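Local structure of HD-GYP domain-containing protein (Bdellovibrio bacteriovorus, 3TM8) at residues Ile26-Leu31 with Arg73-Leu78; Gln35-Asn40 with Arg86-Lys91; Lys231-Gly236 with Gly255-Thr260; Thr260-Gly265 with Val310-Leu315. The protein is a metal-binding member of the HD-GYP family and, like its relatives, may act as a cyclic-di-GMP phosphodiesterase, although its own activity is uncertain. One frame throughout, in Å; residues are numbered along the deposited sequence. Where two conformers were deposited one is given.

Contact 1: Ile26-Leu31 with Arg73-Leu78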
# COMPACT_ATOMS: atom_id res chain seq x y z
N ILE A 26 -6.86 6.69 -15.85
CA ILE A 26 -7.16 6.81 -14.44
C ILE A 26 -6.69 5.53 -13.75
O ILE A 26 -6.60 4.48 -14.38
CB ILE A 26 -8.68 7.05 -14.17
CG1 ILE A 26 -9.52 5.88 -14.68
CG2 ILE A 26 -9.13 8.38 -14.77
CD1 ILE A 26 -10.93 5.88 -14.09
N ARG A 27 -6.38 5.61 -12.46
CA ARG A 27 -6.00 4.42 -11.72
C ARG A 27 -7.23 3.77 -11.13
O ARG A 27 -8.09 4.44 -10.55
CB ARG A 27 -4.96 4.76 -10.65
CG ARG A 27 -3.72 5.39 -11.24
CD ARG A 27 -2.53 5.40 -10.29
NE ARG A 27 -1.44 6.13 -10.90
CZ ARG A 27 -1.32 7.45 -10.86
NH1 ARG A 27 -2.19 8.18 -10.16
NH2 ARG A 27 -0.32 8.05 -11.50
N VAL A 28 -7.33 2.46 -11.28
CA VAL A 28 -8.56 1.77 -10.92
C VAL A 28 -8.86 1.84 -9.42
O VAL A 28 -10.02 1.76 -9.02
CB VAL A 28 -8.53 0.32 -11.43
CG1 VAL A 28 -9.72 -0.48 -10.90
CG2 VAL A 28 -8.53 0.32 -12.96
N SER A 29 -7.84 2.02 -8.59
CA SER A 29 -8.08 2.11 -7.15
C SER A 29 -8.85 3.37 -6.74
O SER A 29 -9.24 3.49 -5.59
CB SER A 29 -6.78 2.00 -6.37
OG SER A 29 -5.96 3.11 -6.63
N THR A 30 -9.05 4.29 -7.68
CA THR A 30 -9.86 5.48 -7.42
C THR A 30 -11.36 5.26 -7.64
O THR A 30 -12.14 6.18 -7.43
CB THR A 30 -9.41 6.70 -8.26
OG1 THR A 30 -9.63 6.45 -9.65
CG2 THR A 30 -7.95 7.04 -8.01
N LEU A 31 -11.75 4.07 -8.09
CA LEU A 31 -13.16 3.76 -8.33
C LEU A 31 -13.68 2.93 -7.17
O LEU A 31 -13.51 1.71 -7.13
CB LEU A 31 -13.33 3.03 -9.67
CG LEU A 31 -12.85 3.84 -10.87
CD1 LEU A 31 -12.86 2.97 -12.13
CD2 LEU A 31 -13.69 5.11 -11.08
N ARG A 73 -5.14 -2.11 -13.45
CA ARG A 73 -4.28 -1.08 -12.89
C ARG A 73 -4.74 0.28 -13.41
O ARG A 73 -5.14 1.14 -12.63
CB ARG A 73 -2.82 -1.32 -13.29
CG ARG A 73 -2.29 -2.68 -12.89
CD ARG A 73 -0.85 -2.85 -13.35
NE ARG A 73 -0.40 -4.23 -13.22
CZ ARG A 73 0.62 -4.75 -13.90
NH1 ARG A 73 1.29 -4.01 -14.78
NH2 ARG A 73 0.95 -6.02 -13.71
N LYS A 74 -4.69 0.47 -14.73
CA LYS A 74 -5.19 1.69 -15.35
C LYS A 74 -6.42 1.37 -16.18
O LYS A 74 -6.48 0.33 -16.85
CB LYS A 74 -4.15 2.32 -16.28
CG LYS A 74 -2.85 2.75 -15.63
CD LYS A 74 -2.99 4.06 -14.89
CE LYS A 74 -1.62 4.54 -14.44
NZ LYS A 74 -0.88 3.45 -13.74
N MET A 75 -7.39 2.27 -16.13
CA MET A 75 -8.49 2.28 -17.07
C MET A 75 -8.49 3.65 -17.71
O MET A 75 -7.62 4.47 -17.43
CB MET A 75 -9.82 1.98 -16.37
CG MET A 75 -9.99 0.50 -16.05
SD MET A 75 -11.53 0.12 -15.19
CE MET A 75 -12.72 0.45 -16.49
N TYR A 76 -9.45 3.89 -18.60
CA TYR A 76 -9.43 5.08 -19.43
C TYR A 76 -10.79 5.73 -19.43
O TYR A 76 -11.82 5.05 -19.35
CB TYR A 76 -8.96 4.71 -20.86
CG TYR A 76 -7.60 4.09 -20.77
CD1 TYR A 76 -6.46 4.88 -20.79
CD2 TYR A 76 -7.44 2.72 -20.56
CE1 TYR A 76 -5.20 4.32 -20.65
CE2 TYR A 76 -6.18 2.16 -20.42
CZ TYR A 76 -5.06 2.96 -20.46
OH TYR A 76 -3.80 2.42 -20.30
N ILE A 77 -10.80 7.06 -19.51
CA ILE A 77 -12.04 7.81 -19.62
C ILE A 77 -11.90 8.75 -20.80
O ILE A 77 -10.79 9.07 -21.23
CB ILE A 77 -12.35 8.61 -18.33
CG1 ILE A 77 -11.28 9.68 -18.08
CG2 ILE A 77 -12.51 7.66 -17.15
CD1 ILE A 77 -11.55 10.61 -16.87
N LEU A 78 -13.03 9.19 -21.34
CA LEU A 78 -12.99 10.21 -22.38
C LEU A 78 -12.43 11.49 -21.78
O LEU A 78 -12.83 11.91 -20.70
CB LEU A 78 -14.40 10.47 -22.92
CG LEU A 78 -14.99 9.29 -23.69
CD1 LEU A 78 -16.49 9.49 -23.86
CD2 LEU A 78 -14.30 9.13 -25.05
O HOH W 1 -4.92 1.42 -9.43
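The Arg27 guanidinium is the flat group that meets the other segment, and Lys74 approaches it obliquely with CE 3.9 Å from Arg27 NE. The two side chains lie side by side and point the same way, on one face of the sheet. A bend at chi2 of Lys74 (-79°) lays its CD and CE along Arg27 CG. Both charged ends form salt bridges with Glu125, and Arg27 also binds Glu122 and Asn118. The shared acid probably offsets the closeness of two positive groups.

Ile26, Met75 and Ile77 occupy the other face and are buried. Ile26 and Ile77 cross at about a right angle, with Ile26 CD1 3.9 Å from Ile77 CG2. Val28, given in one of two conformers, sets CG2 against the Met75 chain, nearest to CG and 3.7 Å from Met75 SD. Leu31 CD1 reaches Met75 SD at 4.4 Å. Tyr85 and Leu53 pack on this face.

The backbones are joined by Ile26 N to Met75 O (2.8 Å), Met75 N to Ile26 O (2.9 Å) and Val28 N to Arg73 O (2.9 Å). Arg27 and Lys74 form the non-hydrogen-bonded pair between them. Beyond Arg27 the chain leaves the strand. Thr30 grips Arg27 O twice, through N and OG1. Tyr76 also bonds to Tyr42 on strand 41-45. This is an antiparallel strand pair whose first strand runs into a 3-10 turn, away from the iron site.

Contact 2: Gln35-Asn40 with Arg86-Lys91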
# COMPACT_ATOMS: atom_id res chain seq x y z
N GLN A 35 -20.73 6.36 -4.57
CA GLN A 35 -21.00 7.49 -5.45
C GLN A 35 -21.18 7.01 -6.89
O GLN A 35 -20.37 6.24 -7.39
CB GLN A 35 -19.91 8.57 -5.39
CG GLN A 35 -20.26 9.77 -6.26
CD GLN A 35 -19.18 10.84 -6.37
OE1 GLN A 35 -19.33 11.80 -7.13
NE2 GLN A 35 -18.08 10.68 -5.62
N LYS A 36 -22.23 7.46 -7.56
CA LYS A 36 -22.46 7.05 -8.94
C LYS A 36 -21.52 7.82 -9.87
O LYS A 36 -21.40 9.04 -9.76
CB LYS A 36 -23.91 7.30 -9.35
CG LYS A 36 -24.93 6.50 -8.56
CD LYS A 36 -26.32 6.67 -9.16
CE LYS A 36 -27.38 5.96 -8.32
NZ LYS A 36 -28.73 6.12 -8.92
N ILE A 37 -20.86 7.11 -10.78
CA ILE A 37 -19.95 7.78 -11.69
C ILE A 37 -20.74 8.51 -12.77
O ILE A 37 -21.74 7.99 -13.25
CB ILE A 37 -18.92 6.80 -12.31
CG1 ILE A 37 -19.59 5.75 -13.19
CG2 ILE A 37 -18.08 6.13 -11.21
CD1 ILE A 37 -18.59 4.78 -13.85
N ASP A 38 -20.30 9.70 -13.15
CA ASP A 38 -20.93 10.46 -14.23
C ASP A 38 -19.98 10.50 -15.42
O ASP A 38 -19.79 11.55 -16.05
CB ASP A 38 -21.27 11.89 -13.76
CG ASP A 38 -21.95 12.72 -14.84
OD1 ASP A 38 -22.75 12.16 -15.61
OD2 ASP A 38 -21.69 13.95 -14.91
N PHE A 39 -19.36 9.36 -15.69
CA PHE A 39 -18.47 9.17 -16.84
C PHE A 39 -18.42 7.68 -17.18
O PHE A 39 -18.65 6.84 -16.32
CB PHE A 39 -17.05 9.66 -16.51
CG PHE A 39 -16.51 9.13 -15.20
CD1 PHE A 39 -15.80 7.94 -15.14
CD2 PHE A 39 -16.72 9.84 -14.03
CE1 PHE A 39 -15.32 7.46 -13.93
CE2 PHE A 39 -16.25 9.36 -12.82
CZ PHE A 39 -15.55 8.17 -12.76
N ASN A 40 -18.16 7.35 -18.44
CA ASN A 40 -17.81 5.98 -18.81
C ASN A 40 -16.38 5.66 -18.41
O ASN A 40 -15.55 6.56 -18.32
CB ASN A 40 -17.89 5.79 -20.32
CG ASN A 40 -19.30 5.72 -20.86
OD1 ASN A 40 -20.28 5.56 -20.12
ND2 ASN A 40 -19.40 5.83 -22.19
N ARG A 86 -12.66 14.14 -12.05
CA ARG A 86 -11.96 14.87 -11.01
C ARG A 86 -12.88 15.23 -9.86
O ARG A 86 -12.50 15.15 -8.68
CB ARG A 86 -11.29 16.13 -11.58
CG ARG A 86 -10.08 15.86 -12.48
CD ARG A 86 -9.30 17.14 -12.76
NE ARG A 86 -10.14 18.17 -13.38
CZ ARG A 86 -10.11 18.50 -14.66
NH1 ARG A 86 -9.26 17.90 -15.49
NH2 ARG A 86 -10.92 19.44 -15.12
N THR A 87 -14.11 15.64 -10.18
CA THR A 87 -15.06 16.01 -9.14
C THR A 87 -15.54 14.78 -8.38
O THR A 87 -15.73 14.83 -7.17
CB THR A 87 -16.26 16.83 -9.68
OG1 THR A 87 -16.96 16.07 -10.68
CG2 THR A 87 -15.78 18.14 -10.27
N TYR A 88 -15.71 13.67 -9.09
CA TYR A 88 -16.05 12.40 -8.45
C TYR A 88 -15.01 12.02 -7.41
O TYR A 88 -15.33 11.67 -6.27
CB TYR A 88 -16.16 11.31 -9.53
CG TYR A 88 -16.10 9.89 -9.01
CD1 TYR A 88 -17.26 9.21 -8.65
CD2 TYR A 88 -14.89 9.22 -8.89
CE1 TYR A 88 -17.21 7.91 -8.17
CE2 TYR A 88 -14.83 7.94 -8.42
CZ TYR A 88 -15.98 7.28 -8.05
OH TYR A 88 -15.88 5.98 -7.59
N LEU A 89 -13.74 12.10 -7.80
CA LEU A 89 -12.67 11.69 -6.91
C LEU A 89 -12.56 12.59 -5.69
O LEU A 89 -12.44 12.12 -4.56
CB LEU A 89 -11.35 11.67 -7.67
CG LEU A 89 -10.13 11.22 -6.85
CD1 LEU A 89 -10.40 9.89 -6.15
CD2 LEU A 89 -8.90 11.13 -7.74
N GLN A 90 -12.63 13.90 -5.91
CA GLN A 90 -12.48 14.82 -4.80
C GLN A 90 -13.64 14.66 -3.83
O GLN A 90 -13.45 14.68 -2.61
CB GLN A 90 -12.38 16.25 -5.31
CG GLN A 90 -12.03 17.26 -4.23
CD GLN A 90 -10.68 17.00 -3.53
OE1 GLN A 90 -9.77 16.39 -4.10
NE2 GLN A 90 -10.56 17.47 -2.29
N LYS A 91 -14.85 14.49 -4.35
CA LYS A 91 -16.01 14.25 -3.48
C LYS A 91 -15.87 12.94 -2.69
O LYS A 91 -16.18 12.88 -1.51
CB LYS A 91 -17.29 14.25 -4.30
CG LYS A 91 -18.54 13.88 -3.53
CD LYS A 91 -19.75 14.03 -4.45
CE LYS A 91 -21.01 13.45 -3.84
NZ LYS A 91 -22.13 13.48 -4.84
O HOH W 2 -18.17 4.72 -7.00
O HOH W 3 -21.74 13.02 -7.58
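Tyr88 and Gln35 carry most of this contact, in which a loop without regular structure lies along helix 82-97 and adds a T-shaped aromatic pair. Tyr88 points its side chain from the helix toward the loop. The extended Gln35 slides past it in the opposite direction, its CG anti to the backbone N (chi1 -177°). The amide plane is 34° from the ring plane, and Gln35 CD sits 3.4 Å from Tyr88 CD1. At its end Gln35 NE2 donates to Tyr88 O over 3.0 Å, a bent bond of 144°. The same nitrogen is also bonded to Asn92, so the amide is held along the helix.

Phe39 turns its edge to one face of Tyr88, with centroids 5.5 Å apart and Phe39 CZ over that face. Ile37 CG2 comes obliquely to Tyr88 CE1 at 3.6 Å. The far end of the tyrosine is fixed as well: its hydroxyl bonds to Arg32 N and to a water that donates to Gln35 O. Lys91 runs extended across the Gln35 amide, its CD 3.5 Å from Gln35 OE1. A second water joins their polar ends, donating to Gln35 OE1 at 2.7 Å and accepting from Lys91 NZ at 2.8 Å.

Contact 3: Lys231-Gly236 with Gly255-Thr260. With FE (Fe (III) ion), chain E.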
# COMPACT_ATOMS: atom_id res chain seq x y z
N LYS A 231 17.88 -7.42 -4.75
CA LYS A 231 18.30 -6.09 -5.21
C LYS A 231 17.30 -4.97 -4.92
O LYS A 231 17.67 -3.79 -4.93
CB LYS A 231 18.58 -6.12 -6.72
CG LYS A 231 19.72 -7.05 -7.12
CD LYS A 231 19.90 -7.07 -8.64
CE LYS A 231 21.22 -7.71 -9.05
NZ LYS A 231 21.34 -9.14 -8.64
N HIS A 232 16.04 -5.30 -4.67
CA HIS A 232 15.01 -4.25 -4.69
C HIS A 232 15.15 -3.11 -3.65
O HIS A 232 14.91 -1.95 -3.99
CB HIS A 232 13.58 -4.82 -4.76
CG HIS A 232 13.01 -5.24 -3.44
ND1 HIS A 232 13.23 -6.48 -2.90
CD2 HIS A 232 12.18 -4.60 -2.58
CE1 HIS A 232 12.58 -6.58 -1.75
NE2 HIS A 232 11.94 -5.45 -1.53
N PRO A 233 15.53 -3.42 -2.40
CA PRO A 233 15.65 -2.29 -1.47
C PRO A 233 16.83 -1.40 -1.85
O PRO A 233 16.76 -0.18 -1.72
CB PRO A 233 15.91 -2.94 -0.11
CG PRO A 233 15.76 -4.40 -0.31
CD PRO A 233 15.80 -4.72 -1.76
N ILE A 234 17.91 -2.02 -2.31
CA ILE A 234 19.12 -1.30 -2.69
C ILE A 234 18.85 -0.39 -3.88
O ILE A 234 19.16 0.80 -3.85
CB ILE A 234 20.27 -2.27 -3.02
CG1 ILE A 234 20.61 -3.11 -1.78
CG2 ILE A 234 21.49 -1.51 -3.52
CD1 ILE A 234 21.59 -4.24 -2.04
N GLU A 235 18.24 -0.95 -4.92
CA GLU A 235 17.91 -0.19 -6.12
C GLU A 235 16.87 0.88 -5.84
O GLU A 235 16.99 2.01 -6.31
CB GLU A 235 17.44 -1.12 -7.24
CG GLU A 235 18.56 -1.94 -7.85
CD GLU A 235 18.13 -2.68 -9.10
OE1 GLU A 235 16.92 -2.67 -9.40
OE2 GLU A 235 19.01 -3.26 -9.77
N GLY A 236 15.84 0.52 -5.07
CA GLY A 236 14.80 1.47 -4.71
C GLY A 236 15.37 2.70 -4.02
O GLY A 236 15.07 3.83 -4.39
N GLY A 255 15.12 1.57 1.69
CA GLY A 255 16.37 0.85 1.59
C GLY A 255 16.62 -0.21 2.64
O GLY A 255 17.38 -1.14 2.39
N GLN A 256 16.00 -0.09 3.81
CA GLN A 256 16.34 -0.96 4.94
C GLN A 256 15.25 -1.94 5.34
O GLN A 256 15.43 -2.72 6.28
CB GLN A 256 16.73 -0.12 6.18
CG GLN A 256 17.89 0.82 5.98
CD GLN A 256 18.12 1.70 7.21
OE1 GLN A 256 17.44 1.55 8.23
NE2 GLN A 256 19.07 2.62 7.12
N HIS A 257 14.12 -1.92 4.65
CA HIS A 257 12.96 -2.66 5.15
C HIS A 257 13.08 -4.18 5.01
O HIS A 257 12.25 -4.90 5.53
CB HIS A 257 11.69 -2.20 4.45
CG HIS A 257 11.59 -2.67 3.03
ND1 HIS A 257 12.04 -1.92 1.96
CD2 HIS A 257 11.13 -3.83 2.51
CE1 HIS A 257 11.85 -2.60 0.84
NE2 HIS A 257 11.31 -3.77 1.15
N GLU A 258 14.09 -4.66 4.27
CA GLU A 258 14.33 -6.10 4.19
C GLU A 258 15.43 -6.55 5.15
O GLU A 258 15.81 -7.72 5.18
CB GLU A 258 14.70 -6.53 2.77
CG GLU A 258 13.60 -6.29 1.74
CD GLU A 258 12.33 -7.09 2.00
OE1 GLU A 258 12.28 -7.93 2.92
OE2 GLU A 258 11.36 -6.88 1.24
N GLU A 259 15.94 -5.62 5.95
CA GLU A 259 16.98 -5.96 6.91
C GLU A 259 16.35 -6.66 8.11
O GLU A 259 15.20 -6.41 8.45
CB GLU A 259 17.76 -4.71 7.34
CG GLU A 259 18.49 -4.04 6.18
CD GLU A 259 19.23 -5.04 5.30
OE1 GLU A 259 20.15 -5.73 5.80
OE2 GLU A 259 18.91 -5.13 4.09
N THR A 260 17.13 -7.55 8.72
CA THR A 260 16.66 -8.33 9.85
C THR A 260 17.57 -8.05 11.03
O THR A 260 18.70 -7.62 10.85
CB THR A 260 16.66 -9.84 9.52
OG1 THR A 260 17.99 -10.25 9.19
CG2 THR A 260 15.74 -10.13 8.35
FE FE E . 10.36 -5.38 -0.03
O HOH W 4 8.96 -5.46 1.30
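The di-iron centre of this HD-GYP protein is built partly from this contact, where His232 from one segment and His257 and Glu258 from the other bind the same iron. His232 NE2, His257 NE2 and Glu258 OE2 each lie 2.2 Å from the iron. A water binds the iron at 1.9 Å, and two further ligand atoms come from elsewhere, one of them from Asp204. Asp204 also binds the second iron, which His170, His203 and Asn285 hold.

The three side chains crowd together because they share the metal. His232 NE2 is 3.2 Å from His257 NE2 without a hydrogen bond. The two rings meet rim to rim, with planes at 51°. Glu258 bends at chi2 (-63°), which swings its carboxylate to the edge of the His232 ring at a steep angle to that plane. A second shell fixes both imidazoles: ND1 of His232 bonds to Trp229 O, and ND1 of His257 to Ile253 O. His207 stacks on the His232 ring.

Pro233 packs its ring against the second segment. Its CG rests 3.5 Å from Glu258 CG, and its CB lies 3.4 Å from Gly255 O. Helix 223-240 is kinked at this proline and passes close to the end of helix 248-256. The turn that follows carries His257 and Glu258, and Glu258 touches Asn285 of helix 276-293.

Contact 4: Thr260-Gly265 with Val310-Leu315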
# COMPACT_ATOMS: atom_id res chain seq x y z
N THR A 260 17.13 -7.55 8.72
CA THR A 260 16.66 -8.33 9.85
C THR A 260 17.57 -8.05 11.03
O THR A 260 18.70 -7.62 10.85
CB THR A 260 16.66 -9.84 9.52
OG1 THR A 260 17.99 -10.25 9.19
CG2 THR A 260 15.74 -10.13 8.35
N ILE A 261 17.08 -8.29 12.24
CA ILE A 261 17.82 -7.81 13.39
C ILE A 261 19.12 -8.56 13.59
O ILE A 261 20.04 -8.06 14.24
CB ILE A 261 16.96 -7.75 14.69
CG1 ILE A 261 16.50 -9.14 15.13
CG2 ILE A 261 15.78 -6.80 14.50
CD1 ILE A 261 15.77 -9.14 16.48
N ASN A 262 19.22 -9.75 12.99
CA ASN A 262 20.43 -10.55 13.09
C ASN A 262 21.32 -10.48 11.85
O ASN A 262 22.20 -11.31 11.66
CB ASN A 262 20.12 -12.00 13.49
CG ASN A 262 19.23 -12.72 12.49
OD1 ASN A 262 19.21 -13.95 12.44
ND2 ASN A 262 18.50 -11.96 11.69
N GLY A 263 21.09 -9.47 11.00
CA GLY A 263 22.00 -9.15 9.92
C GLY A 263 21.97 -10.04 8.69
O GLY A 263 22.95 -10.11 7.95
N THR A 264 20.84 -10.70 8.44
CA THR A 264 20.73 -11.63 7.32
C THR A 264 20.09 -11.03 6.06
O THR A 264 19.99 -11.70 5.03
CB THR A 264 19.99 -12.93 7.71
OG1 THR A 264 18.62 -12.63 8.04
CG2 THR A 264 20.66 -13.59 8.91
N GLY A 265 19.67 -9.77 6.14
CA GLY A 265 19.04 -9.12 5.01
C GLY A 265 20.03 -8.70 3.93
O GLY A 265 21.24 -8.86 4.11
N VAL A 310 14.01 -17.36 11.80
CA VAL A 310 14.56 -17.32 13.16
C VAL A 310 15.41 -16.08 13.41
O VAL A 310 16.37 -15.81 12.70
CB VAL A 310 15.40 -18.57 13.47
CG1 VAL A 310 15.89 -18.54 14.92
CG2 VAL A 310 14.59 -19.84 13.20
N GLY A 311 15.03 -15.32 14.44
CA GLY A 311 15.84 -14.22 14.92
C GLY A 311 15.82 -13.00 14.02
O GLY A 311 16.59 -12.06 14.22
N LYS A 312 14.93 -13.00 13.04
CA LYS A 312 14.96 -11.95 12.04
C LYS A 312 14.25 -10.69 12.50
O LYS A 312 14.63 -9.61 12.07
CB LYS A 312 14.39 -12.45 10.71
CG LYS A 312 15.22 -13.54 10.06
CD LYS A 312 14.71 -13.85 8.66
CE LYS A 312 15.42 -15.05 8.06
NZ LYS A 312 16.83 -14.76 7.72
N HIS A 313 13.24 -10.83 13.36
CA HIS A 313 12.45 -9.67 13.79
C HIS A 313 12.22 -9.69 15.29
O HIS A 313 12.17 -10.76 15.88
CB HIS A 313 11.11 -9.63 13.07
CG HIS A 313 11.23 -9.75 11.58
ND1 HIS A 313 11.54 -8.67 10.77
CD2 HIS A 313 11.10 -10.82 10.76
CE1 HIS A 313 11.58 -9.08 9.52
NE2 HIS A 313 11.34 -10.38 9.49
N PRO A 314 12.06 -8.51 15.90
CA PRO A 314 11.86 -8.51 17.35
C PRO A 314 10.59 -9.27 17.73
O PRO A 314 9.53 -9.05 17.13
CB PRO A 314 11.70 -7.02 17.69
CG PRO A 314 12.34 -6.30 16.53
CD PRO A 314 12.02 -7.15 15.33
N LEU A 315 10.69 -10.13 18.73
CA LEU A 315 9.53 -10.90 19.14
C LEU A 315 8.37 -9.99 19.51
O LEU A 315 7.22 -10.30 19.21
CB LEU A 315 9.87 -11.84 20.30
CG LEU A 315 8.72 -12.68 20.87
CD1 LEU A 315 8.12 -13.62 19.81
CD2 LEU A 315 9.17 -13.45 22.12
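Ile261 N donates to Lys312 O over 2.8 Å, nearly straight at 164°, and this backbone bond joins the two loops. Thr260 and Lys312 lie alongside each other, with Thr260 CG2 3.6 Å from Lys312 CB. Ile261 reaches toward the other loop: its CG1 packs on Gly311 O, and its CG2 meets Pro314 CD at 3.9 Å. The Asn262 amide lies by the same carbonyl. Its ND2 is 3.2 Å from Gly311 O, but the angle is too poor for a hydrogen bond.

The lysine chain is extended until chi4 (-70°), which turns its end to Thr264. There Lys312 NZ donates to Thr264 OG1 over 2.8 Å. Thr264 OG1 is in turn bonded to Thr260 OG1 at 2.7 Å. A type I turn from Thr260 to Gly263, closed by Gly263 N to Thr260 O, brings the two threonines together. Gly311 and Gly263 both have positive phi, a conformation that glycine accepts easily.

Farther out, His313 packs on Ser282, Ser283 and Ala286 of helix 276-293. Pro314 is the N-cap of helix 315-325 and touches Ser283. The join thus combines one backbone bond, apolar contacts and a chain of two hydroxyls ending at the lysine ammonium group. The positive charge of Lys312 probably polarises the Thr264 and Thr260 hydroxyls, with no acid of either loop taking part.

In the fold
Along the chain, contacts 1 and 2 come first and cross, their segments alternating; contact 3 follows, and contact 4 opens at Thr260, where contact 3 ends. Contacts 1 and 2 are 11 Å apart between centres and touch through Thr30, Leu31 and Ile77 against Tyr88, Phe39 and Asn40. Strand 74-78 is followed by helix 82-97, so the two contacts are neighbours in the N-terminal part of the chain. Contacts 3 and 4 lie on the opposite side of the chain's centre, their centres 14 Å apart. Both lie, at least mostly, in the HD-domain region. Contact 1 is about 30 Å from contact 3, centre to centre. The small sheet is therefore well separated from the iron centre, while contact 4 lies near it.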